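Local coordinates for structural polyprotein, VP1 (Israeli acute paralysis virus, PDB 5CDD) that probably serves as a structural capsid protein: the jelly-roll VP1, the C-terminal piece of the polyprotein, found in pentamers of the virus shell, at residues T48-W53 with T64-T69; W53-Q56 with K60-I63; L168-F171 with S175-Q178. All coordinates share one frame; numbering follows the deposited sequence.

Contact 1 of 3, residues T48-W53 with T64-T69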
ATOM      1  N   THR A  48      17.691  29.252  24.294  1.00 29.48           N
ATOM      2  CA  THR A  48      17.435  30.679  24.453  1.00 31.36           C
ATOM      3  C   THR A  48      18.730  31.472  24.545  1.00 31.45           C
ATOM      4  O   THR A  48      19.706  31.016  25.140  1.00 31.33           O
ATOM      5  CB  THR A  48      16.583  30.974  25.713  1.00 31.55           C
ATOM      6  OG1 THR A  48      17.298  30.573  26.887  1.00 36.11           O
ATOM      7  CG2 THR A  48      15.266  30.223  25.651  1.00 31.90           C
ATOM      8  N   ILE A  49      18.738  32.653  23.936  1.00 31.87           N
ATOM      9  CA  ILE A  49      19.904  33.524  23.969  1.00 32.58           C
ATOM     10  C   ILE A  49      19.560  34.782  24.747  1.00 33.47           C
ATOM     11  O   ILE A  49      20.432  35.572  25.086  1.00 34.40           O
ATOM     12  CB  ILE A  49      20.359  33.912  22.550  1.00 31.90           C
ATOM     13  CG1 ILE A  49      19.202  34.560  21.781  1.00 30.53           C
ATOM     14  CG2 ILE A  49      20.862  32.685  21.828  1.00 32.31           C
ATOM     15  CD1 ILE A  49      19.551  35.003  20.366  1.00 26.14           C
ATOM     16  N   THR A  50      18.273  34.956  25.023  1.00 34.55           N
ATOM     17  CA  THR A  50      17.781  36.100  25.782  1.00 35.68           C
ATOM     18  C   THR A  50      16.351  35.826  26.217  1.00 37.03           C
ATOM     19  O   THR A  50      15.492  35.523  25.393  1.00 37.59           O
ATOM     20  CB  THR A  50      17.808  37.410  24.954  1.00 34.91           C
ATOM     21  OG1 THR A  50      17.353  38.497  25.769  1.00 33.72           O
ATOM     22  CG2 THR A  50      16.904  37.301  23.740  1.00 35.53           C
ATOM     23  N   ASP A  51      16.097  35.915  27.518  1.00 38.55           N
ATOM     24  CA  ASP A  51      14.757  35.672  28.029  1.00 40.03           C
ATOM     25  C   ASP A  51      13.909  36.925  27.892  1.00 39.56           C
ATOM     26  O   ASP A  51      12.751  36.946  28.300  1.00 39.52           O
ATOM     27  CB  ASP A  51      14.815  35.244  29.498  1.00 43.45           C
ATOM     28  CG  ASP A  51      15.576  33.944  29.698  1.00 47.44           C
ATOM     29  OD1 ASP A  51      15.083  32.883  29.254  1.00 49.56           O
ATOM     30  OD2 ASP A  51      16.671  33.984  30.301  1.00 49.56           O
ATOM     31  N   ASN A  52      14.485  37.976  27.316  1.00 39.11           N
ATOM     32  CA  ASN A  52      13.741  39.217  27.151  1.00 39.41           C
ATOM     33  C   ASN A  52      14.384  40.186  26.167  1.00 38.79           C
ATOM     34  O   ASN A  52      15.362  40.857  26.493  1.00 39.67           O
ATOM     35  CB  ASN A  52      13.576  39.907  28.506  1.00 40.30           C
ATOM     36  CG  ASN A  52      12.451  40.920  28.506  1.00 41.30           C
ATOM     37  OD1 ASN A  52      11.297  40.574  28.259  1.00 43.23           O
ATOM     38  ND2 ASN A  52      12.778  42.176  28.786  1.00 41.17           N
ATOM     39  N   TRP A  53      13.826  40.263  24.966  1.00 37.35           N
ATOM     40  CA  TRP A  53      14.347  41.161  23.949  1.00 35.91           C
ATOM     41  C   TRP A  53      13.353  42.298  23.758  1.00 36.14           C
ATOM     42  O   TRP A  53      12.292  42.117  23.161  1.00 35.99           O
ATOM     43  CB  TRP A  53      14.557  40.408  22.635  1.00 34.66           C
ATOM     44  CG  TRP A  53      15.341  41.184  21.624  1.00 34.40           C
ATOM     45  CD1 TRP A  53      16.405  42.006  21.868  1.00 33.98           C
ATOM     46  CD2 TRP A  53      15.171  41.163  20.201  1.00 34.75           C
ATOM     47  NE1 TRP A  53      16.907  42.498  20.689  1.00 34.14           N
ATOM     48  CE2 TRP A  53      16.170  41.997  19.648  1.00 34.90           C
ATOM     49  CE3 TRP A  53      14.272  40.520  19.338  1.00 35.10           C
ATOM     50  CZ2 TRP A  53      16.296  42.206  18.268  1.00 33.51           C
ATOM     51  CZ3 TRP A  53      14.399  40.727  17.965  1.00 34.09           C
ATOM     52  CH2 TRP A  53      15.405  41.563  17.446  1.00 34.16           C
ATOM     53  N   THR A  64      21.399  41.322  14.242  1.00 34.84           N
ATOM     54  CA  THR A  64      22.812  41.428  14.558  1.00 34.34           C
ATOM     55  C   THR A  64      22.935  42.310  15.798  1.00 34.74           C
ATOM     56  O   THR A  64      23.886  42.194  16.564  1.00 34.24           O
ATOM     57  CB  THR A  64      23.611  42.065  13.405  1.00 33.41           C
ATOM     58  OG1 THR A  64      22.989  43.290  13.002  1.00 34.67           O
ATOM     59  CG2 THR A  64      23.689  41.125  12.216  1.00 32.32           C
ATOM     60  N   ASP A  65      21.950  43.182  15.997  1.00 34.88           N
ATOM     61  CA  ASP A  65      21.937  44.074  17.152  1.00 35.79           C
ATOM     62  C   ASP A  65      21.879  43.248  18.428  1.00 35.49           C
ATOM     63  O   ASP A  65      22.368  43.663  19.477  1.00 36.50           O
ATOM     64  CB  ASP A  65      20.732  45.017  17.099  1.00 37.83           C
ATOM     65  CG  ASP A  65      20.789  45.976  15.921  1.00 41.47           C
ATOM     66  OD1 ASP A  65      21.887  46.154  15.345  1.00 43.17           O
ATOM     67  OD2 ASP A  65      19.738  46.563  15.579  1.00 42.57           O
ATOM     68  N   LEU A  66      21.270  42.073  18.322  1.00 34.25           N
ATOM     69  CA  LEU A  66      21.144  41.152  19.442  1.00 32.82           C
ATOM     70  C   LEU A  66      22.213  40.073  19.318  1.00 33.83           C
ATOM     71  O   LEU A  66      22.850  39.687  20.296  1.00 34.60           O
ATOM     72  CB  LEU A  66      19.762  40.496  19.426  1.00 30.72           C
ATOM     73  CG  LEU A  66      19.553  39.308  20.371  1.00 29.26           C
ATOM     74  CD1 LEU A  66      19.659  39.778  21.811  1.00 29.11           C
ATOM     75  CD2 LEU A  66      18.194  38.680  20.116  1.00 26.81           C
ATOM     76  N   THR A  67      22.395  39.602  18.091  1.00 35.14           N
ATOM     77  CA  THR A  67      23.351  38.555  17.763  1.00 35.07           C
ATOM     78  C   THR A  67      24.808  38.880  18.081  1.00 35.71           C
ATOM     79  O   THR A  67      25.520  38.045  18.634  1.00 35.21           O
ATOM     80  CB  THR A  67      23.213  38.176  16.268  1.00 35.54           C
ATOM     81  OG1 THR A  67      22.300  37.081  16.147  1.00 36.34           O
ATOM     82  CG2 THR A  67      24.553  37.807  15.657  1.00 36.48           C
ATOM     83  N   ASN A  68      25.255  40.083  17.732  1.00 36.61           N
ATOM     84  CA  ASN A  68      26.638  40.465  17.996  1.00 37.19           C
ATOM     85  C   ASN A  68      27.000  40.259  19.461  1.00 37.97           C
ATOM     86  O   ASN A  68      28.095  39.794  19.779  1.00 39.14           O
ATOM     87  CB  ASN A  68      26.884  41.925  17.609  1.00 36.88           C
ATOM     88  CG  ASN A  68      26.768  42.160  16.117  1.00 38.20           C
ATOM     89  OD1 ASN A  68      27.245  41.362  15.310  1.00 39.05           O
ATOM     90  ND2 ASN A  68      26.144  43.270  15.741  1.00 40.16           N
ATOM     91  N   THR A  69      26.073  40.601  20.348  1.00 37.67           N
ATOM     92  CA  THR A  69      26.298  40.455  21.780  1.00 36.47           C
ATOM     93  C   THR A  69      26.264  38.992  22.215  1.00 36.52           C
ATOM     94  O   THR A  69      27.232  38.478  22.775  1.00 37.06           O
ATOM     95  CB  THR A  69      25.238  41.229  22.584  1.00 35.78           C
ATOM     96  OG1 THR A  69      25.248  42.604  22.187  1.00 36.19           O
ATOM     97  CG2 THR A  69      25.529  41.134  24.073  1.00 35.24           C
TER
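L66, on the first turn of helix 64-73, lays its isobutyl group against one face of the W53 indole. Its CD2 methyl sits over the five-membered ring, 3.9 Å from the centroid and only 7° off the ring normal, a CH-pi contact of nearly vertical approach. The rest of the leucine follows the indole: L66 CD1 lies 3.9 Å from W53 CD1, and L66 CB is 3.7 Å from W53 NE1, by the nitrogen corner of the ring system. With its CG anti to the backbone N (chi1 169°), L66 extends away from the helix and brings both methyls to the indole. W53 is likewise extended from its strand, and this leucine-on-indole pair is the tightly packed part of the contact. Elsewhere round L66 the fit is looser. On the side away from the indole, I49 touches it with a single atom, CD1, 3.9 Å from L66 CD2. At the flank T50 offers only its methyl, CG2, at 4.1 Å from the same L66 CD2, while T50 OG1 turns back along its own segment in a weak hydrogen bond of 3.2 Å to N52 O. T50 and L66, both partly exposed, mark the solvent side, with exposed D65 next along the helix. The join is made by carbon packing plus the indole NE1 against L66 CB. I49 and T50 both face V180 as a classic beta bulge, and D51 forms a salt bridge with R75. Strand 47-55 pairs with strand 176-184 through backbone bonds of I49 and T50 with V180 and of W53 with Q178, while helix 64-73 packs on its side chains; F96 of strand 87-98 touches W53, and Y94 of that strand meets T67.

Contact 2 of 3, residues W53-Q56 with K60-I63; sequences WILQ and KTPI
T61 and W53 approach from opposite directions, closing the gap between two strands of the capsid jelly roll. Strand 47-55 (strand B of the usual lettering) belongs to the BIDG sheet and strand 61-62 (strand C) to the CHEF sheet, so this is the B-to-C crossing from one layer of the sandwich to the other. The nearest CA atoms, L55 CA and T61 CA, are 8.2 Å apart, and side chains fill the space. T61 and W53 carry most of it. The threonine CG2 is anti to the backbone N, the rotamer of chi1 -58°, which sends the methyl across to the six-membered part of the indole, 3.8 Å from W53 CZ2. The same rotamer leaves OG1 beside its own backbone N, where it hydrogen-bonds T59 O just ahead of the segment, so the hydroxyl of this buried residue has a partner. I63 comes to the outer end of the indole with its branch methyl, CG2, 3.9 Å from W53 CH2; its longer arm, CG1 and CD1, leads away from strand 47-55. L55 supplies the remaining wall. Its CG is anti to the carbonyl carbon (chi1 -65°) and CD1 is anti to CA (chi2 -179°), which splits the two methyls between different tasks. CD1 lies over the rim of the W53 ring, on the face opposite the one taken by L66. CD2 instead reaches the threonine. Both strands are paired elsewhere, L55 with T176 and T61 with Y170, so side-chain packing alone joins them here. The methyl L55 CD2 rests 4.0 Å from T61 OG1 and 4.1 Å from T61 CG2, touching both branches of the threonine.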
ATOM      1  N   TRP A  53      13.826  40.263  24.966  1.00 37.35           N
ATOM      2  CA  TRP A  53      14.347  41.161  23.949  1.00 35.91           C
ATOM      3  C   TRP A  53      13.353  42.298  23.758  1.00 36.14           C
ATOM      4  O   TRP A  53      12.292  42.117  23.161  1.00 35.99           O
ATOM      5  CB  TRP A  53      14.557  40.408  22.635  1.00 34.66           C
ATOM      6  CG  TRP A  53      15.341  41.184  21.624  1.00 34.40           C
ATOM      7  CD1 TRP A  53      16.405  42.006  21.868  1.00 33.98           C
ATOM      8  CD2 TRP A  53      15.171  41.163  20.201  1.00 34.75           C
ATOM      9  NE1 TRP A  53      16.907  42.498  20.689  1.00 34.14           N
ATOM     10  CE2 TRP A  53      16.170  41.997  19.648  1.00 34.90           C
ATOM     11  CE3 TRP A  53      14.272  40.520  19.338  1.00 35.10           C
ATOM     12  CZ2 TRP A  53      16.296  42.206  18.268  1.00 33.51           C
ATOM     13  CZ3 TRP A  53      14.399  40.727  17.965  1.00 34.09           C
ATOM     14  CH2 TRP A  53      15.405  41.563  17.446  1.00 34.16           C
ATOM     15  N   ILE A  54      13.705  43.468  24.276  1.00 36.39           N
ATOM     16  CA  ILE A  54      12.840  44.636  24.190  1.00 36.15           C
ATOM     17  C   ILE A  54      13.035  45.416  22.897  1.00 36.84           C
ATOM     18  O   ILE A  54      14.161  45.724  22.503  1.00 37.76           O
ATOM     19  CB  ILE A  54      13.079  45.571  25.389  1.00 34.66           C
ATOM     20  CG1 ILE A  54      12.940  44.775  26.689  1.00 33.69           C
ATOM     21  CG2 ILE A  54      12.079  46.714  25.367  1.00 34.35           C
ATOM     22  CD1 ILE A  54      13.310  45.542  27.932  1.00 32.29           C
ATOM     23  N   LEU A  55      11.923  45.726  22.240  1.00 37.15           N
ATOM     24  CA  LEU A  55      11.939  46.469  20.989  1.00 38.35           C
ATOM     25  C   LEU A  55      10.796  47.471  20.944  1.00 40.21           C
ATOM     26  O   LEU A  55       9.764  47.279  21.583  1.00 40.32           O
ATOM     27  CB  LEU A  55      11.808  45.518  19.799  1.00 37.49           C
ATOM     28  CG  LEU A  55      12.949  44.535  19.560  1.00 36.50           C
ATOM     29  CD1 LEU A  55      12.633  43.702  18.334  1.00 36.22           C
ATOM     30  CD2 LEU A  55      14.253  45.291  19.369  1.00 35.37           C
ATOM     31  N   GLN A  56      10.985  48.535  20.173  1.00 42.13           N
ATOM     32  CA  GLN A  56       9.970  49.564  20.033  1.00 44.54           C
ATOM     33  C   GLN A  56       9.112  49.293  18.806  1.00 44.61           C
ATOM     34  O   GLN A  56       9.441  48.441  17.983  1.00 45.36           O
ATOM     35  CB  GLN A  56      10.629  50.935  19.913  1.00 47.48           C
ATOM     36  CG  GLN A  56      11.454  51.326  21.122  1.00 51.11           C
ATOM     37  CD  GLN A  56      12.204  52.623  20.908  1.00 54.95           C
ATOM     38  OE1 GLN A  56      13.061  52.720  20.024  1.00 56.43           O
ATOM     39  NE2 GLN A  56      11.884  53.633  21.710  1.00 56.01           N
ATOM     40  N   LYS A  60      12.432  48.620  12.264  1.00 37.90           N
ATOM     41  CA  LYS A  60      13.074  47.546  11.516  1.00 35.43           C
ATOM     42  C   LYS A  60      14.393  47.266  12.229  1.00 35.50           C
ATOM     43  O   LYS A  60      15.331  48.052  12.145  1.00 36.29           O
ATOM     44  CB  LYS A  60      13.326  47.982  10.069  1.00 33.03           C
ATOM     45  CG  LYS A  60      12.075  48.471   9.345  1.00 32.71           C
ATOM     46  CD  LYS A  60      12.270  48.527   7.834  1.00 32.36           C
ATOM     47  CE  LYS A  60      13.396  49.465   7.430  1.00 33.44           C
ATOM     48  NZ  LYS A  60      13.677  49.409   5.963  1.00 32.65           N
ATOM     49  N   THR A  61      14.457  46.141  12.932  1.00 35.91           N
ATOM     50  CA  THR A  61      15.644  45.783  13.697  1.00 35.45           C
ATOM     51  C   THR A  61      16.414  44.555  13.217  1.00 35.96           C
ATOM     52  O   THR A  61      15.890  43.442  13.217  1.00 38.10           O
ATOM     53  CB  THR A  61      15.274  45.542  15.172  1.00 35.00           C
ATOM     54  OG1 THR A  61      14.660  46.720  15.709  1.00 35.99           O
ATOM     55  CG2 THR A  61      16.511  45.189  15.980  1.00 34.18           C
ATOM     56  N   PRO A  62      17.676  44.743  12.801  1.00 35.10           N
ATOM     57  CA  PRO A  62      18.489  43.613  12.339  1.00 34.12           C
ATOM     58  C   PRO A  62      18.863  42.820  13.589  1.00 35.01           C
ATOM     59  O   PRO A  62      19.237  43.410  14.608  1.00 36.35           O
ATOM     60  CB  PRO A  62      19.706  44.289  11.710  1.00 32.82           C
ATOM     61  CG  PRO A  62      19.217  45.669  11.365  1.00 33.32           C
ATOM     62  CD  PRO A  62      18.365  46.018  12.544  1.00 34.55           C
ATOM     63  N   ILE A  63      18.765  41.497  13.530  1.00 35.41           N
ATOM     64  CA  ILE A  63      19.089  40.697  14.704  1.00 35.84           C
ATOM     65  C   ILE A  63      20.561  40.736  15.092  1.00 35.52           C
ATOM     66  O   ILE A  63      20.929  40.250  16.160  1.00 36.90           O
ATOM     67  CB  ILE A  63      18.645  39.222  14.549  1.00 35.72           C
ATOM     68  CG1 ILE A  63      18.760  38.770  13.089  1.00 36.54           C
ATOM     69  CG2 ILE A  63      17.235  39.053  15.076  1.00 35.86           C
ATOM     70  CD1 ILE A  63      20.187  38.559  12.621  1.00 38.20           C
TER

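Contact 3 of 3, residues L168-F171 with S175-Q178; sequences LMYF and STTQ
Y170 has CG anti to its backbone N (chi1 -157°), which carries the phenol out from strand 166-172 toward Q178; the glutamine has CG beside its own backbone N and a chain bent at chi2 (91°), and it comes to meet the phenol from the opposite direction. The end of the glutamine lies at the edge of the Y170 ring, near its plane, with the amide and ring planes 65° apart. The atom modelled as Q178 NE2 stands 2.6 Å from Y170 OH, but the amide is probably turned over in the model. With its O and N exchanged this approach may be a hydrogen bond; as modelled it remains doubtful. The two residues face each other across the jelly-roll sandwich. Strand 166-172 (H) lies in the CHEF sheet and strand 176-184 (I) in the BIDG sheet, and a short turn carries the chain from one to the other. Y170 reaches across between the layers close to this turn, its polar end brought to a buried glutamine of the facing layer. T176 adds only a marginal touch at the same edge of the ring, its OG1 4.4 Å from Y170 CE2. Outside the two segments, the phenol belongs to an aromatic cluster: the W53 ring meets it with planes at about 50° and the F96 ring at about 30°. Y170 also packs against I110 of strand 110-116, next to it in its own sheet.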
ATOM      1  N   LEU A 168      18.943  38.204   9.184  1.00 29.59           N
ATOM      2  CA  LEU A 168      17.532  38.447   9.450  1.00 29.19           C
ATOM      3  C   LEU A 168      17.255  39.870   9.938  1.00 29.34           C
ATOM      4  O   LEU A 168      18.096  40.500  10.583  1.00 29.29           O
ATOM      5  CB  LEU A 168      17.023  37.454  10.498  1.00 28.43           C
ATOM      6  CG  LEU A 168      15.535  37.523  10.841  1.00 27.58           C
ATOM      7  CD1 LEU A 168      14.740  36.897   9.710  1.00 29.65           C
ATOM      8  CD2 LEU A 168      15.263  36.792  12.144  1.00 27.92           C
ATOM      9  N   MET A 169      16.067  40.369   9.614  1.00 29.49           N
ATOM     10  CA  MET A 169      15.644  41.693  10.044  1.00 30.40           C
ATOM     11  C   MET A 169      14.265  41.551  10.678  1.00 31.08           C
ATOM     12  O   MET A 169      13.334  41.048  10.056  1.00 30.82           O
ATOM     13  CB  MET A 169      15.583  42.659   8.865  1.00 31.21           C
ATOM     14  CG  MET A 169      15.170  44.058   9.275  1.00 33.21           C
ATOM     15  SD  MET A 169      15.405  45.260   7.974  1.00 39.25           S
ATOM     16  CE  MET A 169      13.927  44.994   6.984  1.00 38.43           C
ATOM     17  N   TYR A 170      14.146  42.005  11.920  1.00 32.03           N
ATOM     18  CA  TYR A 170      12.906  41.902  12.678  1.00 32.86           C
ATOM     19  C   TYR A 170      12.049  43.164  12.610  1.00 33.32           C
ATOM     20  O   TYR A 170      12.565  44.268  12.462  1.00 33.76           O
ATOM     21  CB  TYR A 170      13.250  41.601  14.133  1.00 34.68           C
ATOM     22  CG  TYR A 170      12.144  40.953  14.916  1.00 36.87           C
ATOM     23  CD1 TYR A 170      11.762  39.641  14.653  1.00 37.99           C
ATOM     24  CD2 TYR A 170      11.492  41.643  15.936  1.00 37.81           C
ATOM     25  CE1 TYR A 170      10.757  39.026  15.390  1.00 41.43           C
ATOM     26  CE2 TYR A 170      10.485  41.040  16.679  1.00 40.12           C
ATOM     27  CZ  TYR A 170      10.122  39.730  16.402  1.00 42.06           C
ATOM     28  OH  TYR A 170       9.129  39.119  17.133  1.00 45.45           O
ATOM     29  N   PHE A 171      10.736  42.996  12.728  1.00 33.72           N
ATOM     30  CA  PHE A 171       9.826  44.131  12.692  1.00 34.37           C
ATOM     31  C   PHE A 171       8.467  43.826  13.311  1.00 35.28           C
ATOM     32  O   PHE A 171       7.945  42.724  13.183  1.00 36.08           O
ATOM     33  CB  PHE A 171       9.605  44.608  11.256  1.00 34.76           C
ATOM     34  CG  PHE A 171       8.661  45.774  11.154  1.00 36.90           C
ATOM     35  CD1 PHE A 171       9.104  47.067  11.411  1.00 38.12           C
ATOM     36  CD2 PHE A 171       7.314  45.571  10.868  1.00 37.28           C
ATOM     37  CE1 PHE A 171       8.220  48.143  11.387  1.00 38.00           C
ATOM     38  CE2 PHE A 171       6.421  46.642  10.843  1.00 38.55           C
ATOM     39  CZ  PHE A 171       6.875  47.931  11.104  1.00 37.93           C
ATOM     40  N   SER A 175       5.125  47.789  20.263  1.00 42.31           N
ATOM     41  CA  SER A 175       6.315  47.597  21.067  1.00 43.70           C
ATOM     42  C   SER A 175       6.252  46.178  21.603  1.00 42.98           C
ATOM     43  O   SER A 175       5.262  45.783  22.224  1.00 43.28           O
ATOM     44  CB  SER A 175       6.323  48.589  22.214  1.00 46.46           C
ATOM     45  OG  SER A 175       7.639  48.764  22.704  1.00 53.50           O
ATOM     46  N   THR A 176       7.304  45.409  21.349  1.00 42.51           N
ATOM     47  CA  THR A 176       7.345  44.024  21.782  1.00 41.11           C
ATOM     48  C   THR A 176       8.425  43.667  22.791  1.00 40.49           C
ATOM     49  O   THR A 176       9.338  44.439  23.072  1.00 41.25           O
ATOM     50  CB  THR A 176       7.506  43.077  20.577  1.00 40.32           C
ATOM     51  OG1 THR A 176       8.662  43.448  19.816  1.00 39.55           O
ATOM     52  CG2 THR A 176       6.280  43.144  19.694  1.00 39.41           C
ATOM     53  N   THR A 177       8.282  42.466  23.331  1.00 39.32           N
ATOM     54  CA  THR A 177       9.204  41.902  24.297  1.00 39.16           C
ATOM     55  C   THR A 177       9.054  40.388  24.152  1.00 37.89           C
ATOM     56  O   THR A 177       7.985  39.838  24.409  1.00 38.27           O
ATOM     57  CB  THR A 177       8.853  42.341  25.731  1.00 39.61           C
ATOM     58  OG1 THR A 177       9.709  41.659  26.652  1.00 42.85           O
ATOM     59  CG2 THR A 177       7.396  42.038  26.060  1.00 39.20           C
ATOM     60  N   GLN A 178      10.114  39.714  23.714  1.00 36.61           N
ATOM     61  CA  GLN A 178      10.030  38.272  23.521  1.00 34.74           C
ATOM     62  C   GLN A 178      11.251  37.488  23.964  1.00 32.82           C
ATOM     63  O   GLN A 178      12.336  38.039  24.154  1.00 31.86           O
ATOM     64  CB  GLN A 178       9.764  37.950  22.046  1.00 36.26           C
ATOM     65  CG  GLN A 178       8.974  39.007  21.297  1.00 39.30           C
ATOM     66  CD  GLN A 178       9.865  40.048  20.642  1.00 38.95           C
ATOM     67  OE1 GLN A 178      10.812  40.550  21.246  1.00 39.78           O
ATOM     68  NE2 GLN A 178       9.553  40.384  19.400  1.00 39.06           N
TER

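In the fold
Contacts 2 and 3 bridge the two sheets of the jelly roll; contact 1 joins strand 47-55 to helix 64-73. Contacts 1 and 2 both start from strand 47-55 and use W53, their centres about 9 Å apart: helix 64-73 takes one part of the indole and strand 61-62 the other. Contacts 2 and 3 are closer still, centres about 4 Å apart, and are tied by probable backbone hydrogen bonds, T61 O to Y170 N at 2.6 Å in one sheet and W53 N to Q178 O at 2.8 Å in the other. Contact 1 lies about 11 Å from contact 3, centre to centre, reached through W53 CZ3, 3.7 Å from Y170 CD2.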